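Local coordinates for bromo domain-containing protein (Trypanosoma brucei brucei, PDB 5KO4) that is of unknown function but, as a bromodomain, probably recognises acetylated lysine through a pocket at one end of its four-helix bundle, at residues Thr5-Lys9 against Tyr57-Pro62; Leu49-Arg53 against Phe65-Met69; Leu21-Phe27 against Leu89-Ile93; Gln10-Ile14 against Leu100-Leu105. Where two conformers were deposited one is given. Residue numbers count along the deposited sequence, not the author numbering.

Contact 1: Thr5-Lys9 against Tyr57-Pro62; sequences TSFYK and YEYTSP. With SO4 (sulfate ion), chain C.
Two aromatic side chains at the start of helix 8-21 reach across to the loop joining helix 47-55 to helix 62-80. Phe-7, the N-cap residue, has chi1 near +60° (p) and points its CB at the loop; the closest CA pair is Phe-7 to Pro-62, 6.2 Å. Pro-62 CD lies 3.9 Å from the Phe-7 ring centroid and 14° off its normal, a CH-pi contact, while Phe-7 CZ reaches Ser-61 N at 3.4 Å. Tyr-8 leaves the backbone sideways, and an off-rotamer chi1 of -95° carries the hydroxyl into the loop, where OH donates a hydrogen bond to Tyr-59 O (2.5 Å). Tyr-57, chi1 m, turns its ring edge to the Tyr-8 face in a T-shaped pair, centroids 5.6 Å apart and planes at 77°. Its positive phi (53°) makes Tyr-57 the C-prime residue of a Schellman motif ending helix 47-55. Tyr-59, also m, sends its hydroxyl inward to Asp-68. A sulfate, probably from the crystallisation liquor, accepts a hydrogen bond through O4 from Lys-9 N (2.9 Å). Overall, this is the AB loop of a bromodomain, ending in the Ser-61 N-cap, packed on the beginning of helix Z.

Contact 2: Leu49-Arg53 against Phe65-Met69; sequences LIKAR and FINDM
Arg-53 and Asp-68 form a salt bridge between the two helices: Arg-53 NH1 donates to Asp-68 OD2 at 3.0 Å (N-H...O 150°), the carboxylate oxygen lying near the guanidinium plane. One water closes the arrangement, accepting from Arg-53 NH1 at 2.7 Å and donating to Asp-68 OD1 at 2.8 Å. Asp-68 OD2 also hydrogen-bonds with Tyr-59 OH, so the AB loop shares this charge. Both residues aim CB at the opposite helix; Arg-53 (m, then t, t) is extended, and Asp-68 has chi1 m. Next to the polar pair sits Ile-50, in the mt rotamer, the residue with the largest area covered here. Its CG2 is 3.6 Å from Phe-65 CE1, and its CD1 lies 3.7 Å from Met-69 SD and 3.6 Å from Asp-68 O. Phe-65 (chi1 t) swings its ring in from the side, and Met-69 is mmm. The backbones are regular helix, with the Ile-50 and Asp-68 CA atoms 7.0 Å apart. Over these short segments the axes approach to 10.8 Å and run nearly antiparallel, at 167°. Phe-65 and Met-69 also touch helix 8-21. This is the antiparallel pairing of helices A and B in the bromodomain's left-handed four-helix bundle.

Contact 3: Leu21-Phe27 against Leu89-Ile93; sequences LDRDGIF and LARRI
Leu-21, the last residue of helix 8-21, points its CB toward helix 85-104; that CB is 4.0 Å from Ile-93 CG1, and the two CA atoms are 6.8 Å apart. The chain then leaves helical geometry at Asp-22 (phi -86°, psi 77°), the centre of an inverse gamma turn whose Arg-23 N to Leu-21 O bond, 3.0 Å, is weak. Asp-22 also opens a type I beta turn, closed by Gly-25 N to Asp-22 O at 3.0 Å. With chi1 t its carboxylate receives the backbone NH groups of the turning chain: OD1 accepts from Ile-26 N and OD2 from Phe-27 N, both at 2.8 Å, and OD2 also bonds Trp-47 NE1. The Asp-22 CB rests 3.9 Å from Ile-93 CD1. This is where a bromodomain's long ZA loop departs from helix Z; in the family that loop, with the BC loop, borders the acetyl-lysine pocket. Gly-25, at positive phi (61°), takes the chain round to Ile-26 (mm), whose CG1 lies 4.1 Å from CD2 of Leu-89 (tp) and which also packs on Leu-34 of the second subunit. Phe-27, chi1 m, then brings its ring against helix 85-104, with CE2 4.0 Å from the same Leu-89 CD2, CZ 4.0 Å from Ala-90 CB, and Ile-93 CD1 at the ring edge, 4.3 Å from CD2 of Phe-27.

Contact 4: Gln10-Ile14 against Leu100-Leu105; sequences QCRSI and LFVTEL
Ile-14 contributes most to this interface. In the mt rotamer, it points from helix 8-21 into helix 85-104, with CG1 3.8 Å from Leu-100 CB and CD1 3.9 Å from Phe-101 CD1, at the edge of that ring. Its CD1 also comes within 4.1 Å of Leu-105 CD1, and its CA is 6.9 Å from that of Leu-100. One turn earlier in helix 8-21, Gln-10 faces Glu-104, CA atoms 6.3 Å apart. These helices, the first and last of the bromodomain bundle (Z and C), run antiparallel, with segment axes 10.9 Å apart at closest and crossing at 153°. Glu-104, chi1 m and chi2 t, lays its carboxylate over helix 8-21: OE1 is 3.5 Å from Gln-10 CG, OE2 3.3 Å from Ile-14 CG1. A water joins it to the opposite helix, donating to Glu-104 OE2 at 2.6 Å and to Ser-13 OG at 3.0 Å; Ser-13 OG (chi1 p) itself donates to Gln-10 O at 2.9 Å. Leu-105, whose N still bonds Phe-101 O at 2.9 Å, uses an mt side chain to reach Gln-10 CB with CD2 at 3.7 Å and Cys-11 SG with the same atom at 4.1 Å.

Contacts 1, 2 and 4 gather toward one half of the bundle. Contacts 1 and 2 have centres 11 Å apart and meet directly where Tyr-59 OH lies 2.6 Å from Asp-68 OD2. Contact 4, also 11 Å from contact 1 by centres, uses helix 8-21 as well and touches contact 1 through Phe-7 CB and Leu-105 CD2 (4.1 Å). Contact 2 meets contact 4 where Phe-65 CZ lies 3.3 Å from Cys-11 O. Contact 3 sits on the opposite side of the chain's centre, 23 Å from contact 1 by centres, at the loop end where bromodomains place their acetyl-lysine pocket. The sulfate beside contact 1, about 4 Å from the Gln-10 side chain, therefore probably does not mark that pocket.

Contact 1: Thr5-Lys9 against Tyr57-Pro62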
loop_
_atom_site.group_PDB
_atom_site.type_symbol
_atom_site.label_atom_id
_atom_site.label_comp_id
_atom_site.label_asym_id
_atom_site.label_seq_id
_atom_site.Cartn_x
_atom_site.Cartn_y
_atom_site.Cartn_z
ATOM N N THR A 5 2.806 32.495 -19.740
ATOM C CA THR A 5 2.672 31.432 -20.734
ATOM C C THR A 5 1.639 30.410 -20.261
ATOM O O THR A 5 1.547 30.138 -19.063
ATOM C CB THR A 5 4.029 30.767 -21.010
ATOM O OG1 THR A 5 4.450 30.048 -19.845
ATOM C CG2 THR A 5 5.100 31.772 -21.413
ATOM N N SER A 6 0.879 29.828 -21.199
ATOM C CA SER A 6 -0.167 28.873 -20.850
ATOM C C SER A 6 0.430 27.558 -20.372
ATOM O O SER A 6 1.577 27.241 -20.682
ATOM C CB SER A 6 -1.093 28.635 -22.030
ATOM O OG SER A 6 -0.398 28.157 -23.167
ATOM N N PHE A 7 -0.323 26.816 -19.563
ATOM C CA PHE A 7 0.234 25.603 -18.977
ATOM C C PHE A 7 -0.808 24.511 -18.650
ATOM O O PHE A 7 -0.396 23.388 -18.408
ATOM C CB PHE A 7 0.999 25.961 -17.692
ATOM C CG PHE A 7 0.150 26.586 -16.617
ATOM C CD1 PHE A 7 -0.114 27.946 -16.621
ATOM C CD2 PHE A 7 -0.351 25.823 -15.576
ATOM C CE1 PHE A 7 -0.894 28.519 -15.615
ATOM C CE2 PHE A 7 -1.129 26.399 -14.580
ATOM C CZ PHE A 7 -1.420 27.734 -14.624
ATOM N N TYR A 8 -2.119 24.803 -18.596
ATOM C CA TYR A 8 -3.082 23.768 -18.179
ATOM C C TYR A 8 -3.081 22.553 -19.111
ATOM O O TYR A 8 -3.177 21.416 -18.637
ATOM C CB TYR A 8 -4.501 24.332 -18.085
ATOM C CG TYR A 8 -4.854 24.773 -16.688
ATOM C CD1 TYR A 8 -4.313 25.925 -16.144
ATOM C CD2 TYR A 8 -5.647 23.981 -15.870
ATOM C CE1 TYR A 8 -4.617 26.324 -14.841
ATOM C CE2 TYR A 8 -5.938 24.357 -14.562
ATOM C CZ TYR A 8 -5.407 25.518 -14.046
ATOM O OH TYR A 8 -5.712 25.865 -12.748
ATOM N N LYS A 9 -2.999 22.780 -20.417
ATOM C CA LYS A 9 -2.976 21.687 -21.374
ATOM C C LYS A 9 -1.835 20.716 -21.049
ATOM O O LYS A 9 -2.041 19.505 -21.029
ATOM C CB LYS A 9 -2.816 22.244 -22.799
ATOM C CG LYS A 9 -2.750 21.174 -23.876
ATOM C CD LYS A 9 -2.642 21.796 -25.249
ATOM C CE LYS A 9 -2.377 20.754 -26.309
ATOM N NZ LYS A 9 -2.385 21.349 -27.669
ATOM N N TYR A 57 -9.557 24.857 -11.374
ATOM C CA TYR A 57 -8.633 25.963 -11.641
ATOM C C TYR A 57 -7.879 26.422 -10.388
ATOM O O TYR A 57 -7.606 27.617 -10.249
ATOM C CB TYR A 57 -9.369 27.187 -12.222
ATOM C CG TYR A 57 -9.931 27.029 -13.607
ATOM C CD1 TYR A 57 -9.116 26.644 -14.669
ATOM C CD2 TYR A 57 -11.204 27.489 -13.911
ATOM C CE1 TYR A 57 -9.601 26.598 -15.971
ATOM C CE2 TYR A 57 -11.684 27.487 -15.212
ATOM C CZ TYR A 57 -10.882 27.040 -16.240
ATOM O OH TYR A 57 -11.361 27.034 -17.518
ATOM N N GLU A 58 -7.508 25.494 -9.503
ATOM C CA GLU A 58 -6.842 25.888 -8.263
ATOM C C GLU A 58 -5.341 26.210 -8.504
ATOM O O GLU A 58 -4.702 26.785 -7.630
ATOM C CB GLU A 58 -6.993 24.806 -7.198
ATOM C CG GLU A 58 -8.429 24.593 -6.731
ATOM C CD GLU A 58 -8.556 23.617 -5.568
ATOM O OE1 GLU A 58 -7.575 23.490 -4.816
ATOM O OE2 GLU A 58 -9.584 22.900 -5.473
ATOM N N TYR A 59 -4.792 25.857 -9.677
ATOM C CA TYR A 59 -3.411 26.155 -10.031
ATOM C C TYR A 59 -3.355 27.442 -10.836
ATOM O O TYR A 59 -4.067 27.579 -11.837
ATOM C CB TYR A 59 -2.816 24.990 -10.822
ATOM C CG TYR A 59 -2.797 23.713 -10.019
ATOM C CD1 TYR A 59 -2.088 23.628 -8.830
ATOM C CD2 TYR A 59 -3.444 22.567 -10.472
ATOM C CE1 TYR A 59 -2.091 22.467 -8.068
ATOM C CE2 TYR A 59 -3.458 21.400 -9.716
ATOM C CZ TYR A 59 -2.780 21.350 -8.513
ATOM O OH TYR A 59 -2.760 20.189 -7.780
ATOM N N THR A 60 -2.570 28.411 -10.377
ATOM C CA THR A 60 -2.441 29.675 -11.084
ATOM C C THR A 60 -1.097 29.785 -11.767
ATOM O O THR A 60 -0.864 30.748 -12.485
ATOM C CB THR A 60 -2.663 30.851 -10.145
ATOM O OG1 THR A 60 -1.599 30.894 -9.193
ATOM C CG2 THR A 60 -3.999 30.771 -9.439
ATOM N N SER A 61 -0.235 28.780 -11.592
ATOM C CA SER A 61 1.043 28.734 -12.269
ATOM C C SER A 61 1.497 27.295 -12.322
ATOM O O SER A 61 1.040 26.462 -11.532
ATOM C CB SER A 61 2.068 29.574 -11.524
ATOM O OG SER A 61 2.522 28.877 -10.380
ATOM N N PRO A 62 2.385 26.941 -13.260
ATOM C CA PRO A 62 2.836 25.552 -13.320
ATOM C C PRO A 62 3.573 25.099 -12.058
ATOM O O PRO A 62 3.520 23.918 -11.729
ATOM C CB PRO A 62 3.766 25.501 -14.531
ATOM C CG PRO A 62 3.907 26.858 -15.013
ATOM C CD PRO A 62 2.970 27.772 -14.328
HETATM S S SO4 C . -4.272 26.102 -22.162
HETATM O O1 SO4 C . -3.713 26.859 -23.304
HETATM O O2 SO4 C . -5.160 25.091 -22.737
HETATM O O3 SO4 C . -4.978 27.007 -21.291
HETATM O O4 SO4 C . -3.169 25.469 -21.416
#

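Contact 2: Leu49-Arg53 against Phe65-Met69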
loop_
_atom_site.group_PDB
_atom_site.type_symbol
_atom_site.label_atom_id
_atom_site.label_comp_id
_atom_site.label_asym_id
_atom_site.label_seq_id
_atom_site.Cartn_x
_atom_site.Cartn_y
_atom_site.Cartn_z
ATOM N N LEU A 49 -6.896 13.986 -6.343
ATOM C CA LEU A 49 -6.994 15.332 -5.769
ATOM C C LEU A 49 -6.367 16.356 -6.720
ATOM O O LEU A 49 -6.938 17.421 -6.952
ATOM C CB LEU A 49 -6.326 15.387 -4.396
ATOM C CG LEU A 49 -6.405 16.730 -3.660
ATOM C CD1 LEU A 49 -7.853 17.253 -3.584
ATOM C CD2 LEU A 49 -5.831 16.610 -2.266
ATOM N N ILE A 50 -5.220 16.017 -7.320
ATOM C CA ILE A 50 -4.590 16.912 -8.284
ATOM C C ILE A 50 -5.508 17.091 -9.506
ATOM O O ILE A 50 -5.618 18.199 -10.021
ATOM C CB ILE A 50 -3.192 16.383 -8.676
ATOM C CG1 ILE A 50 -2.279 16.364 -7.422
ATOM C CG2 ILE A 50 -2.569 17.226 -9.804
ATOM C CD1 ILE A 50 -0.928 15.762 -7.636
ATOM N N LYS A 51 -6.152 16.016 -9.965
ATOM C CA LYS A 51 -7.083 16.115 -11.085
ATOM C C LYS A 51 -8.218 17.079 -10.732
ATOM O O LYS A 51 -8.572 17.941 -11.534
ATOM C CB LYS A 51 -7.643 14.723 -11.425
ATOM C CG LYS A 51 -8.650 14.699 -12.567
ATOM C CD LYS A 51 -8.000 14.969 -13.916
ATOM C CE LYS A 51 -9.009 15.384 -14.952
ATOM N NZ LYS A 51 -10.101 14.392 -15.108
ATOM N N ALA A 52 -8.769 16.953 -9.524
ATOM C CA ALA A 52 -9.864 17.833 -9.086
ATOM C C ALA A 52 -9.400 19.297 -9.020
ATOM O O ALA A 52 -10.140 20.209 -9.381
ATOM C CB ALA A 52 -10.383 17.387 -7.730
ATOM N N ARG A 53 -8.152 19.525 -8.604
ATOM C CA ARG A 53 -7.608 20.865 -8.538
ATOM C C ARG A 53 -7.436 21.455 -9.932
ATOM O O ARG A 53 -7.658 22.650 -10.105
ATOM C CB ARG A 53 -6.279 20.859 -7.770
ATOM C CG ARG A 53 -6.543 20.616 -6.305
ATOM C CD ARG A 53 -5.318 20.551 -5.454
ATOM N NE ARG A 53 -5.722 20.528 -4.045
ATOM C CZ ARG A 53 -4.888 20.570 -3.015
ATOM N NH1 ARG A 53 -3.580 20.653 -3.215
ATOM N NH2 ARG A 53 -5.359 20.590 -1.773
ATOM N N PHE A 65 1.284 23.294 -9.553
ATOM C CA PHE A 65 0.964 21.937 -10.000
ATOM C C PHE A 65 2.172 21.012 -9.763
ATOM O O PHE A 65 2.021 19.926 -9.199
ATOM C CB PHE A 65 0.575 21.969 -11.479
ATOM C CG PHE A 65 0.501 20.616 -12.131
ATOM C CD1 PHE A 65 -0.610 19.807 -11.962
ATOM C CD2 PHE A 65 1.541 20.147 -12.908
ATOM C CE1 PHE A 65 -0.672 18.547 -12.561
ATOM C CE2 PHE A 65 1.453 18.916 -13.550
ATOM C CZ PHE A 65 0.346 18.124 -13.373
ATOM N N ILE A 66 3.375 21.476 -10.136
ATOM C CA ILE A 66 4.609 20.716 -9.939
ATOM C C ILE A 66 4.785 20.392 -8.458
ATOM O O ILE A 66 5.130 19.263 -8.115
ATOM C CB ILE A 66 5.830 21.495 -10.507
ATOM C CG1 ILE A 66 5.796 21.467 -12.062
ATOM C CG2 ILE A 66 7.148 20.924 -9.970
ATOM C CD1 ILE A 66 6.670 22.506 -12.704
ATOM N N ASN A 67 4.538 21.360 -7.579
ATOM C CA ASN A 67 4.662 21.123 -6.151
ATOM C C ASN A 67 3.791 19.967 -5.691
ATOM O O ASN A 67 4.248 19.121 -4.935
ATOM C CB ASN A 67 4.288 22.357 -5.378
ATOM C CG ASN A 67 5.320 23.439 -5.452
ATOM O OD1 ASN A 67 6.441 23.240 -5.911
ATOM N ND2 ASN A 67 4.898 24.637 -5.202
ATOM N N ASP A 68 2.517 19.939 -6.117
ATOM C CA ASP A 68 1.623 18.862 -5.670
ATOM C C ASP A 68 2.031 17.505 -6.258
ATOM O O ASP A 68 1.963 16.485 -5.556
ATOM C CB ASP A 68 0.176 19.160 -6.031
ATOM C CG ASP A 68 -0.476 20.195 -5.151
ATOM O OD1 ASP A 68 0.160 20.623 -4.151
ATOM O OD2 ASP A 68 -1.611 20.606 -5.470
ATOM N N MET A 69 2.491 17.479 -7.522
ATOM C CA MET A 69 2.952 16.243 -8.124
ATOM C C MET A 69 4.165 15.697 -7.395
ATOM O O MET A 69 4.219 14.497 -7.091
ATOM C CB MET A 69 3.297 16.488 -9.587
ATOM C CG MET A 69 2.085 16.857 -10.457
ATOM S SD MET A 69 1.006 15.445 -10.788
ATOM C CE MET A 69 1.976 14.577 -11.992
HETATM O O HOH W 1 -1.317 21.168 -1.808
#

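Contact 3: Leu21-Phe27 against Leu89-Ile93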
loop_
_atom_site.group_PDB
_atom_site.type_symbol
_atom_site.label_atom_id
_atom_site.label_comp_id
_atom_site.label_asym_id
_atom_site.label_seq_id
_atom_site.Cartn_x
_atom_site.Cartn_y
_atom_site.Cartn_z
ATOM N N LEU A 21 0.988 5.398 -15.808
ATOM C CA LEU A 21 2.144 4.666 -15.275
ATOM C C LEU A 21 1.767 3.962 -13.976
ATOM O O LEU A 21 2.285 2.884 -13.685
ATOM C CB LEU A 21 3.318 5.597 -15.016
ATOM C CG LEU A 21 3.950 6.217 -16.246
ATOM C CD1 LEU A 21 5.136 7.074 -15.853
ATOM C CD2 LEU A 21 4.396 5.156 -17.253
ATOM N N ASP A 22 0.905 4.592 -13.166
ATOM C CA ASP A 22 0.435 4.004 -11.929
ATOM C C ASP A 22 -0.766 3.134 -12.293
ATOM O O ASP A 22 -1.921 3.507 -12.088
ATOM C CB ASP A 22 0.081 5.113 -10.939
ATOM C CG ASP A 22 -0.235 4.636 -9.555
ATOM O OD1 ASP A 22 -0.232 3.394 -9.332
ATOM O OD2 ASP A 22 -0.523 5.489 -8.690
ATOM N N ARG A 23 -0.463 1.960 -12.858
ATOM C CA ARG A 23 -1.441 1.072 -13.471
ATOM C C ARG A 23 -2.547 0.661 -12.501
ATOM O O ARG A 23 -3.711 0.616 -12.892
ATOM C CB ARG A 23 -0.747 -0.185 -14.017
ATOM C CG ARG A 23 0.248 0.100 -15.147
ATOM C CD ARG A 23 1.032 -1.141 -15.536
ATOM N NE ARG A 23 0.215 -2.097 -16.285
ATOM C CZ ARG A 23 -0.092 -1.985 -17.579
ATOM N NH1 ARG A 23 0.333 -0.938 -18.286
ATOM N NH2 ARG A 23 -0.834 -2.912 -18.172
ATOM N N ASP A 24 -2.197 0.395 -11.247
ATOM C CA ASP A 24 -3.170 -0.055 -10.249
ATOM C C ASP A 24 -3.625 1.085 -9.303
ATOM O O ASP A 24 -4.303 0.816 -8.309
ATOM C CB ASP A 24 -2.566 -1.201 -9.451
ATOM C CG ASP A 24 -2.087 -2.314 -10.364
ATOM O OD1 ASP A 24 -2.927 -2.880 -11.096
ATOM O OD2 ASP A 24 -0.856 -2.524 -10.449
ATOM N N GLY A 25 -3.291 2.332 -9.633
ATOM C CA GLY A 25 -3.732 3.482 -8.856
ATOM C C GLY A 25 -3.262 3.499 -7.413
ATOM O O GLY A 25 -4.000 3.936 -6.526
ATOM N N ILE A 26 -2.012 3.078 -7.183
ATOM C CA ILE A 26 -1.398 3.015 -5.849
ATOM C C ILE A 26 -1.400 4.400 -5.189
ATOM O O ILE A 26 -1.625 4.518 -3.979
ATOM C CB ILE A 26 0.080 2.480 -5.976
ATOM C CG1 ILE A 26 0.128 1.051 -6.622
ATOM C CG2 ILE A 26 0.759 2.458 -4.626
ATOM C CD1 ILE A 26 -0.751 0.024 -5.964
ATOM N N PHE A 27 -1.153 5.453 -5.977
ATOM C CA PHE A 27 -1.090 6.808 -5.445
ATOM C C PHE A 27 -2.253 7.682 -5.943
ATOM O O PHE A 27 -2.181 8.910 -5.838
ATOM C CB PHE A 27 0.242 7.449 -5.855
ATOM C CG PHE A 27 1.441 6.607 -5.503
ATOM C CD1 PHE A 27 1.761 6.350 -4.183
ATOM C CD2 PHE A 27 2.202 6.004 -6.493
ATOM C CE1 PHE A 27 2.843 5.557 -3.856
ATOM C CE2 PHE A 27 3.291 5.200 -6.161
ATOM C CZ PHE A 27 3.608 4.987 -4.846
ATOM N N LEU A 89 8.265 2.374 -7.716
ATOM C CA LEU A 89 7.246 2.848 -8.672
ATOM C C LEU A 89 7.158 4.388 -8.613
ATOM O O LEU A 89 7.168 5.056 -9.652
ATOM C CB LEU A 89 5.874 2.250 -8.369
ATOM C CG LEU A 89 4.727 2.813 -9.225
ATOM C CD1 LEU A 89 4.996 2.608 -10.738
ATOM C CD2 LEU A 89 3.393 2.217 -8.804
ATOM N N ALA A 90 7.114 4.960 -7.412
ATOM C CA ALA A 90 7.054 6.417 -7.295
ATOM C C ALA A 90 8.270 7.070 -7.956
ATOM O O ALA A 90 8.122 8.108 -8.590
ATOM C CB ALA A 90 6.978 6.834 -5.834
ATOM N N ARG A 91 9.459 6.442 -7.862
ATOM C CA ARG A 91 10.662 7.000 -8.493
ATOM C C ARG A 91 10.532 6.985 -10.009
ATOM O O ARG A 91 10.923 7.960 -10.653
ATOM C CB ARG A 91 11.919 6.222 -8.080
ATOM C CG ARG A 91 12.422 6.555 -6.669
ATOM C CD ARG A 91 13.026 7.905 -6.573
ATOM N NE ARG A 91 14.303 7.918 -5.858
ATOM C CZ ARG A 91 14.446 8.020 -4.538
ATOM N NH1 ARG A 91 13.388 7.963 -3.739
ATOM N NH2 ARG A 91 15.650 8.120 -4.005
ATOM N N ARG A 92 9.997 5.892 -10.595
ATOM C CA ARG A 92 9.825 5.871 -12.054
ATOM C C ARG A 92 8.855 6.975 -12.478
ATOM O O ARG A 92 9.052 7.608 -13.512
ATOM C CB ARG A 92 9.302 4.515 -12.540
ATOM C CG ARG A 92 10.238 3.334 -12.316
ATOM C CD ARG A 92 11.702 3.595 -12.633
ATOM N NE ARG A 92 11.908 4.032 -14.023
ATOM C CZ ARG A 92 13.088 4.352 -14.537
ATOM N NH1 ARG A 92 14.189 4.273 -13.795
ATOM N NH2 ARG A 92 13.182 4.746 -15.805
ATOM N N ILE A 93 7.817 7.219 -11.675
ATOM C CA ILE A 93 6.852 8.273 -11.948
ATOM C C ILE A 93 7.517 9.643 -11.795
ATOM O O ILE A 93 7.285 10.516 -12.626
ATOM C CB ILE A 93 5.630 8.097 -11.016
ATOM C CG1 ILE A 93 4.799 6.895 -11.487
ATOM C CG2 ILE A 93 4.764 9.382 -10.972
ATOM C CD1 ILE A 93 3.755 6.427 -10.505
#

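Contact 4: Gln10-Ile14 against Leu100-Leu105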
loop_
_atom_site.group_PDB
_atom_site.type_symbol
_atom_site.label_atom_id
_atom_site.label_comp_id
_atom_site.label_asym_id
_atom_site.label_seq_id
_atom_site.Cartn_x
_atom_site.Cartn_y
_atom_site.Cartn_z
ATOM N N GLN A 10 -0.651 21.256 -20.748
ATOM C CA GLN A 10 0.520 20.432 -20.472
ATOM C C GLN A 10 0.393 19.762 -19.108
ATOM O O GLN A 10 0.768 18.598 -18.970
ATOM C CB GLN A 10 1.800 21.259 -20.545
ATOM C CG GLN A 10 2.162 21.697 -21.982
ATOM C CD GLN A 10 1.272 22.798 -22.507
ATOM O OE1 GLN A 10 0.839 23.659 -21.766
ATOM N NE2 GLN A 10 0.997 22.803 -23.799
ATOM N N CYS A 11 -0.149 20.449 -18.109
ATOM C CA CYS A 11 -0.302 19.821 -16.806
ATOM C C CYS A 11 -1.279 18.664 -16.890
ATOM O O CYS A 11 -1.028 17.597 -16.319
ATOM C CB CYS A 11 -0.749 20.836 -15.770
ATOM S SG CYS A 11 0.490 22.112 -15.407
ATOM N N ARG A 12 -2.389 18.843 -17.607
ATOM C CA ARG A 12 -3.340 17.756 -17.784
ATOM C C ARG A 12 -2.663 16.555 -18.461
ATOM O O ARG A 12 -2.870 15.412 -18.044
ATOM C CB ARG A 12 -4.518 18.210 -18.645
ATOM C CG ARG A 12 -5.546 17.110 -18.844
ATOM C CD ARG A 12 -6.680 17.534 -19.747
ATOM N NE ARG A 12 -7.409 18.662 -19.195
ATOM C CZ ARG A 12 -8.334 18.572 -18.242
ATOM N NH1 ARG A 12 -8.655 17.388 -17.725
ATOM N NH2 ARG A 12 -8.948 19.660 -17.803
ATOM N N SER A 13 -1.887 16.787 -19.525
ATOM C CA SER A 13 -1.264 15.664 -20.222
ATOM C C SER A 13 -0.219 14.961 -19.329
ATOM O O SER A 13 -0.169 13.730 -19.322
ATOM C CB SER A 13 -0.638 16.116 -21.541
ATOM O OG SER A 13 0.513 16.923 -21.378
ATOM N N ILE A 14 0.544 15.709 -18.524
ATOM C CA ILE A 14 1.536 15.096 -17.642
ATOM C C ILE A 14 0.837 14.277 -16.567
ATOM O O ILE A 14 1.249 13.156 -16.277
ATOM C CB ILE A 14 2.479 16.149 -17.028
ATOM C CG1 ILE A 14 3.333 16.808 -18.142
ATOM C CG2 ILE A 14 3.378 15.507 -15.967
ATOM C CD1 ILE A 14 4.020 18.066 -17.739
ATOM N N LEU A 100 9.252 15.453 -18.300
ATOM C CA LEU A 100 8.226 16.196 -19.024
ATOM C C LEU A 100 8.137 17.656 -18.563
ATOM O O LEU A 100 7.946 18.510 -19.416
ATOM C CB LEU A 100 6.875 15.515 -18.857
ATOM C CG LEU A 100 6.805 14.088 -19.392
ATOM C CD1 LEU A 100 5.460 13.449 -19.084
ATOM C CD2 LEU A 100 7.083 14.040 -20.880
ATOM N N PHE A 101 8.357 17.959 -17.266
ATOM C CA PHE A 101 8.294 19.364 -16.821
ATOM C C PHE A 101 9.318 20.212 -17.552
ATOM O O PHE A 101 9.021 21.351 -17.893
ATOM C CB PHE A 101 8.563 19.517 -15.327
ATOM C CG PHE A 101 7.678 18.795 -14.353
ATOM C CD1 PHE A 101 6.332 18.582 -14.627
ATOM C CD2 PHE A 101 8.152 18.435 -13.109
ATOM C CE1 PHE A 101 5.513 17.931 -13.707
ATOM C CE2 PHE A 101 7.321 17.837 -12.173
ATOM C CZ PHE A 101 6.007 17.582 -12.477
ATOM N N VAL A 102 10.557 19.711 -17.676
ATOM C CA VAL A 102 11.646 20.465 -18.338
ATOM C C VAL A 102 11.277 20.780 -19.768
ATOM O O VAL A 102 11.520 21.888 -20.235
ATOM C CB VAL A 102 13.016 19.720 -18.306
ATOM C CG1 VAL A 102 13.598 19.693 -16.913
ATOM C CG2 VAL A 102 12.914 18.315 -18.889
ATOM N N THR A 103 10.717 19.792 -20.466
ATOM C CA THR A 103 10.380 19.855 -21.878
ATOM C C THR A 103 9.099 20.667 -22.154
ATOM O O THR A 103 9.053 21.385 -23.149
ATOM C CB THR A 103 10.208 18.423 -22.394
ATOM O OG1 THR A 103 11.242 17.606 -21.832
ATOM C CG2 THR A 103 10.259 18.340 -23.903
ATOM N N GLU A 104 8.045 20.494 -21.324
ATOM C CA GLU A 104 6.715 21.087 -21.563
ATOM C C GLU A 104 6.425 22.347 -20.763
ATOM O O GLU A 104 5.616 23.152 -21.216
ATOM C CB GLU A 104 5.633 20.074 -21.206
ATOM C CG GLU A 104 5.657 18.839 -22.056
ATOM C CD GLU A 104 4.453 17.970 -21.796
ATOM O OE1 GLU A 104 3.317 18.422 -22.068
ATOM O OE2 GLU A 104 4.636 16.896 -21.193
ATOM N N LEU A 105 6.912 22.432 -19.521
ATOM C CA LEU A 105 6.647 23.569 -18.630
ATOM C C LEU A 105 7.923 24.372 -18.442
ATOM O O LEU A 105 7.966 25.536 -18.809
ATOM C CB LEU A 105 6.140 23.088 -17.262
ATOM C CG LEU A 105 4.926 22.168 -17.270
ATOM C CD1 LEU A 105 4.646 21.645 -15.884
ATOM C CD2 LEU A 105 3.702 22.878 -17.831
HETATM O O HOH W 2 2.862 15.004 -21.309
#